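Local atomic coordinates of endoglucanase (PDB entry 2YIK), a protein that is a family 9 glycoside hydrolase that probably cleaves internal beta-1,4-glucosidic bonds of cellulose. Residues W136-F141 with Y230-D235; R453-L458 with Y469-A474. One frame throughout, in Å; residues are numbered along the deposited sequence.

Interaction 1 (W136-F141 with Y230-D235); sequences WGYYEF and YMNFKD
Y138 and Y139 both carry CG opposite the backbone N (chi1 -174° and 169°), and successive helical positions send their rings to different parts of the facing helix end. N232 takes the other first-torsion state, with CG opposite its carbonyl carbon (chi1 -76°), and this swings its amide across to the tyrosines. The backbones come nearest where N232 faces Y139, their CA atoms 5.8 Å apart. Y138 offers the edge of its ring: its CD2 lies 3.7 Å from CG of N232 and 4.1 Å from the CB of N232. Ring and amide planes are steeply inclined, so the two flat groups do not stack. One end of the amide also comes close to CA and CB of Y139, so N232 touches both tyrosines.

Further along, M231 meets the outer half of the Y139 ring. Its chain bends at both chi2 and chi3, bringing the terminal methyl CE to 3.7 Å from CE1 of Y139 and 3.9 Å from the OH of Y139, while CB of M231 stays 4.1 Å from CD1 of Y139 nearer the ring's base.

Neighbouring helices close around this pairing of the C-terminal ends of helices 124-140 and 216-233 in the all-helical (alpha/alpha)6 barrel of family 9. Helix 151-167 lies beside Y138, whose OH is hydrogen-bonded to E155. Helix 279-293 packs against Y139 and M231, with W288 edge-to-face to the Y139 ring, and E331 of helix 322-336 also touches Y139.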
loop_
_atom_site.group_PDB
_atom_site.type_symbol
_atom_site.label_atom_id
_atom_site.label_comp_id
_atom_site.label_asym_id
_atom_site.label_seq_id
_atom_site.Cartn_x
_atom_site.Cartn_y
_atom_site.Cartn_z
ATOM N N TRP A 136 1.729 3.934 7.010
ATOM C CA TRP A 136 1.616 5.402 7.024
ATOM C C TRP A 136 0.417 5.739 7.921
ATOM O O TRP A 136 0.527 6.559 8.836
ATOM C CB TRP A 136 1.450 5.795 5.537
ATOM C CG TRP A 136 0.908 7.123 4.943
ATOM C CD1 TRP A 136 0.363 7.238 3.681
ATOM C CD2 TRP A 136 0.995 8.471 5.442
ATOM N NE1 TRP A 136 0.113 8.537 3.367
ATOM C CE2 TRP A 136 0.476 9.319 4.420
ATOM C CE3 TRP A 136 1.437 9.038 6.634
ATOM C CZ2 TRP A 136 0.410 10.698 4.558
ATOM C CZ3 TRP A 136 1.367 10.410 6.765
ATOM C CH2 TRP A 136 0.848 11.228 5.734
ATOM N N GLY A 137 -0.710 5.069 7.694
ATOM C CA GLY A 137 -1.889 5.318 8.508
ATOM C C GLY A 137 -1.724 4.901 9.967
ATOM O O GLY A 137 -2.168 5.605 10.878
ATOM N N TYR A 138 -1.097 3.747 10.189
ATOM C CA TYR A 138 -0.874 3.240 11.542
ATOM C C TYR A 138 0.068 4.192 12.282
ATOM O O TYR A 138 -0.116 4.473 13.461
ATOM C CB TYR A 138 -0.280 1.824 11.480
ATOM C CG TYR A 138 -0.142 1.140 12.822
ATOM C CD1 TYR A 138 -1.244 0.996 13.673
ATOM C CD2 TYR A 138 1.087 0.639 13.245
ATOM C CE1 TYR A 138 -1.118 0.372 14.918
ATOM C CE2 TYR A 138 1.222 0.015 14.489
ATOM C CZ TYR A 138 0.117 -0.113 15.321
ATOM O OH TYR A 138 0.251 -0.678 16.571
ATOM N N TYR A 139 1.072 4.701 11.578
ATOM C CA TYR A 139 2.017 5.637 12.173
ATOM C C TYR A 139 1.322 6.931 12.605
ATOM O O TYR A 139 1.573 7.438 13.697
ATOM C CB TYR A 139 3.133 5.960 11.174
ATOM C CG TYR A 139 4.023 7.126 11.570
ATOM C CD1 TYR A 139 4.937 7.023 12.624
ATOM C CD2 TYR A 139 3.935 8.338 10.895
ATOM C CE1 TYR A 139 5.747 8.119 12.992
ATOM C CE2 TYR A 139 4.725 9.430 11.254
ATOM C CZ TYR A 139 5.627 9.319 12.297
ATOM O OH TYR A 139 6.389 10.427 12.630
ATOM N N GLU A 140 0.448 7.456 11.748
ATOM C CA GLU A 140 -0.267 8.695 12.037
ATOM C C GLU A 140 -1.342 8.558 13.103
ATOM O O GLU A 140 -1.440 9.399 13.996
ATOM C CB GLU A 140 -0.945 9.246 10.774
ATOM C CG GLU A 140 -0.014 9.656 9.660
ATOM C CD GLU A 140 0.639 11.009 9.885
ATOM O OE1 GLU A 140 0.390 11.648 10.924
ATOM O OE2 GLU A 140 1.408 11.440 9.012
ATOM N N PHE A 141 -2.145 7.504 13.010
ATOM C CA PHE A 141 -3.251 7.323 13.942
ATOM C C PHE A 141 -3.165 6.120 14.888
ATOM O O PHE A 141 -4.185 5.497 15.197
ATOM C CB PHE A 141 -4.563 7.281 13.138
ATOM C CG PHE A 141 -4.704 8.418 12.141
ATOM C CD1 PHE A 141 -4.698 9.745 12.568
ATOM C CD2 PHE A 141 -4.809 8.159 10.774
ATOM C CE1 PHE A 141 -4.793 10.800 11.646
ATOM C CE2 PHE A 141 -4.902 9.205 9.844
ATOM C CZ PHE A 141 -4.894 10.527 10.284
ATOM N N TYR A 230 10.110 0.527 10.695
ATOM C CA TYR A 230 10.997 0.910 11.777
ATOM C C TYR A 230 10.264 1.925 12.649
ATOM O O TYR A 230 10.209 1.782 13.874
ATOM C CB TYR A 230 12.284 1.539 11.237
ATOM C CG TYR A 230 13.013 2.369 12.270
ATOM C CD1 TYR A 230 13.848 1.778 13.219
ATOM C CD2 TYR A 230 12.816 3.747 12.337
ATOM C CE1 TYR A 230 14.475 2.549 14.213
ATOM C CE2 TYR A 230 13.428 4.520 13.322
ATOM C CZ TYR A 230 14.254 3.918 14.251
ATOM O OH TYR A 230 14.866 4.703 15.199
ATOM N N MET A 231 9.695 2.949 12.015
ATOM C CA MET A 231 8.977 3.994 12.741
ATOM C C MET A 231 7.854 3.428 13.605
ATOM O O MET A 231 7.605 3.914 14.706
ATOM C CB MET A 231 8.385 5.030 11.775
ATOM C CG MET A 231 9.392 5.915 11.049
ATOM S SD MET A 231 10.525 6.827 12.122
ATOM C CE MET A 231 9.454 8.047 12.861
ATOM N N ASN A 232 7.184 2.395 13.103
ATOM C CA ASN A 232 6.075 1.769 13.817
ATOM C C ASN A 232 6.494 0.821 14.942
ATOM O O ASN A 232 5.737 0.616 15.890
ATOM C CB ASN A 232 5.180 1.012 12.820
ATOM C CG ASN A 232 4.284 1.939 12.004
ATOM O OD1 ASN A 232 3.923 1.627 10.873
ATOM N ND2 ASN A 232 3.910 3.072 12.586
ATOM N N PHE A 233 7.695 0.256 14.853
ATOM C CA PHE A 233 8.153 -0.693 15.867
ATOM C C PHE A 233 9.346 -0.292 16.732
ATOM O O PHE A 233 9.710 -1.029 17.649
ATOM C CB PHE A 233 8.476 -2.030 15.203
ATOM C CG PHE A 233 7.268 -2.775 14.723
ATOM C CD1 PHE A 233 6.481 -3.501 15.613
ATOM C CD2 PHE A 233 6.896 -2.727 13.383
ATOM C CE1 PHE A 233 5.332 -4.173 15.174
ATOM C CE2 PHE A 233 5.754 -3.391 12.931
ATOM C CZ PHE A 233 4.969 -4.116 13.826
ATOM N N LYS A 234 9.945 0.863 16.467
ATOM C CA LYS A 234 11.124 1.283 17.224
ATOM C C LYS A 234 11.015 1.340 18.742
ATOM O O LYS A 234 12.028 1.230 19.434
ATOM C CB LYS A 234 11.633 2.634 16.719
ATOM C CG LYS A 234 10.662 3.792 16.877
ATOM C CD LYS A 234 11.263 5.033 16.250
ATOM C CE LYS A 234 10.226 6.114 16.016
ATOM N NZ LYS A 234 10.183 7.101 17.124
ATOM N N ASP A 235 9.810 1.523 19.265
ATOM C CA ASP A 235 9.635 1.608 20.713
ATOM C C ASP A 235 9.147 0.285 21.257
ATOM O O ASP A 235 9.525 -0.144 22.349
ATOM C CB ASP A 235 8.622 2.704 21.058
ATOM C CG ASP A 235 9.065 4.075 20.583
ATOM O OD1 ASP A 235 10.155 4.523 21.001
ATOM O OD2 ASP A 235 8.329 4.705 19.792
#

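Interaction 2 (R453-L458 with Y469-A474); sequences RAASGL and YVLYGA
Y469 lies along the end of the short helix 453-456, its CB 3.7 Å from O of A455. With CG opposite the carbonyl carbon (chi1 -50°), the ring leaves on the side of its own backbone N and carries one edge past the helix carbonyls. CD2 of Y469 is 3.7 Å from O of A454, which lies in the ring plane, and 3.9 Å from O of A455. The ring of Y469 also stacks with W68. At the start of the residue, the backbone N of Y469 donates to O of A455 over 3.0 Å; the donor lies in the carbonyl plane, with a C=O...N angle of 159°.

The helix itself ends in an ST turn: OG of S456 accepts from N of L458 at 3.3 Å, while donating to O of R453 at 2.6 Å. It is also hydrogen-bonded to the indole nitrogen of W194. G457 then leaves the helix with positive phi.

Past Y469 the loop bends through an inverse gamma turn centred on L471 and a type II turn from L471 to A474, in which G473 has positive phi. L471 directs its CB toward the helix, 3.8 Å from CB of A455. From there CG runs anti to the backbone N (chi1 -172°), and at the branch end CD1 of L471 comes to 4.0 Å from CB of A455, the methyl already met by its CB. F50 and A53 of helix 49-54 also touch L471.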
loop_
_atom_site.group_PDB
_atom_site.type_symbol
_atom_site.label_atom_id
_atom_site.label_comp_id
_atom_site.label_asym_id
_atom_site.label_seq_id
_atom_site.Cartn_x
_atom_site.Cartn_y
_atom_site.Cartn_z
ATOM N N ARG A 453 -11.370 -14.435 -6.118
ATOM C CA ARG A 453 -11.331 -15.892 -6.208
ATOM C C ARG A 453 -11.653 -16.649 -4.915
ATOM O O ARG A 453 -12.651 -17.367 -4.862
ATOM C CB ARG A 453 -9.976 -16.345 -6.753
ATOM C CG ARG A 453 -9.818 -16.087 -8.240
ATOM C CD ARG A 453 -8.398 -16.328 -8.728
ATOM N NE ARG A 453 -8.301 -16.152 -10.176
ATOM C CZ ARG A 453 -8.525 -15.003 -10.805
ATOM N NH1 ARG A 453 -8.857 -13.922 -10.115
ATOM N NH2 ARG A 453 -8.416 -14.936 -12.125
ATOM N N ALA A 454 -10.830 -16.483 -3.878
ATOM C CA ALA A 454 -11.034 -17.189 -2.607
ATOM C C ALA A 454 -12.392 -16.993 -1.931
ATOM O O ALA A 454 -13.036 -17.966 -1.533
ATOM C CB ALA A 454 -9.927 -16.825 -1.622
ATOM N N ALA A 455 -12.830 -15.746 -1.789
ATOM C CA ALA A 455 -14.107 -15.492 -1.132
ATOM C C ALA A 455 -15.297 -16.084 -1.887
ATOM O O ALA A 455 -16.239 -16.583 -1.273
ATOM C CB ALA A 455 -14.307 -13.992 -0.929
ATOM N N SER A 456 -15.246 -16.033 -3.215
ATOM C CA SER A 456 -16.331 -16.545 -4.043
ATOM C C SER A 456 -16.646 -18.022 -3.798
ATOM O O SER A 456 -17.813 -18.400 -3.672
ATOM C CB SER A 456 -16.014 -16.331 -5.526
ATOM O OG SER A 456 -14.992 -17.211 -5.975
ATOM N N GLY A 457 -15.615 -18.856 -3.723
ATOM C CA GLY A 457 -15.842 -20.277 -3.511
ATOM C C GLY A 457 -16.415 -20.902 -4.774
ATOM O O GLY A 457 -16.987 -21.995 -4.737
ATOM N N LEU A 458 -16.255 -20.205 -5.898
ATOM C CA LEU A 458 -16.757 -20.667 -7.188
ATOM C C LEU A 458 -15.602 -21.088 -8.100
ATOM O O LEU A 458 -14.432 -20.897 -7.759
ATOM C CB LEU A 458 -17.569 -19.548 -7.845
ATOM C CG LEU A 458 -18.626 -18.921 -6.917
ATOM C CD1 LEU A 458 -19.357 -17.812 -7.636
ATOM C CD2 LEU A 458 -19.613 -19.983 -6.449
ATOM N N TYR A 469 -17.920 -17.466 1.036
ATOM C CA TYR A 469 -17.395 -16.724 2.183
ATOM C C TYR A 469 -17.527 -15.212 2.041
ATOM O O TYR A 469 -17.443 -14.667 0.943
ATOM C CB TYR A 469 -15.923 -17.081 2.382
ATOM C CG TYR A 469 -15.678 -18.565 2.395
ATOM C CD1 TYR A 469 -16.095 -19.351 3.469
ATOM C CD2 TYR A 469 -15.051 -19.192 1.320
ATOM C CE1 TYR A 469 -15.889 -20.733 3.470
ATOM C CE2 TYR A 469 -14.845 -20.568 1.309
ATOM C CZ TYR A 469 -15.264 -21.331 2.384
ATOM O OH TYR A 469 -15.056 -22.696 2.368
ATOM N N VAL A 470 -17.723 -14.541 3.168
ATOM C CA VAL A 470 -17.869 -13.090 3.189
ATOM C C VAL A 470 -16.506 -12.409 3.327
ATOM O O VAL A 470 -15.816 -12.574 4.337
ATOM C CB VAL A 470 -18.774 -12.643 4.360
ATOM C CG1 VAL A 470 -18.952 -11.130 4.336
ATOM C CG2 VAL A 470 -20.134 -13.343 4.268
ATOM N N LEU A 471 -16.134 -11.651 2.299
ATOM C CA LEU A 471 -14.861 -10.925 2.260
ATOM C C LEU A 471 -14.979 -9.643 3.086
ATOM O O LEU A 471 -14.939 -8.538 2.545
ATOM C CB LEU A 471 -14.521 -10.586 0.804
ATOM C CG LEU A 471 -13.169 -9.983 0.406
ATOM C CD1 LEU A 471 -12.049 -11.010 0.610
ATOM C CD2 LEU A 471 -13.234 -9.554 -1.062
ATOM N N TYR A 472 -15.116 -9.797 4.401
ATOM C CA TYR A 472 -15.266 -8.664 5.316
ATOM C C TYR A 472 -14.256 -7.541 5.131
ATOM O O TYR A 472 -13.056 -7.791 5.019
ATOM C CB TYR A 472 -15.185 -9.146 6.769
ATOM C CG TYR A 472 -16.385 -9.928 7.244
ATOM C CD1 TYR A 472 -17.595 -9.286 7.507
ATOM C CD2 TYR A 472 -16.317 -11.312 7.414
ATOM C CE1 TYR A 472 -18.708 -9.996 7.929
ATOM C CE2 TYR A 472 -17.431 -12.043 7.833
ATOM C CZ TYR A 472 -18.623 -11.376 8.093
ATOM O OH TYR A 472 -19.723 -12.079 8.533
ATOM N N GLY A 473 -14.760 -6.307 5.090
ATOM C CA GLY A 473 -13.901 -5.141 4.978
ATOM C C GLY A 473 -13.339 -4.725 3.639
ATOM O O GLY A 473 -12.660 -3.702 3.551
ATOM N N ALA A 474 -13.601 -5.500 2.595
ATOM C CA ALA A 474 -13.093 -5.146 1.275
ATOM C C ALA A 474 -13.836 -3.926 0.723
ATOM O O ALA A 474 -15.066 -3.860 0.784
ATOM C CB ALA A 474 -13.250 -6.323 0.320
#

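The two contacts follow one another along the chain and do not touch: their centres are 29 Å apart and their nearest atoms about 15 Å. Interaction 1 joins two helix ends of the barrel, away from the annotated metal and active sites. Interaction 2 fastens a loop to a short helix close to the predicted active-site residue H451, whose side chain is about 8 Å from that of L471. On its helix side, the side chain of A454 lies about 9 Å from the zinc ion bound by C56, C72, H73 and H115.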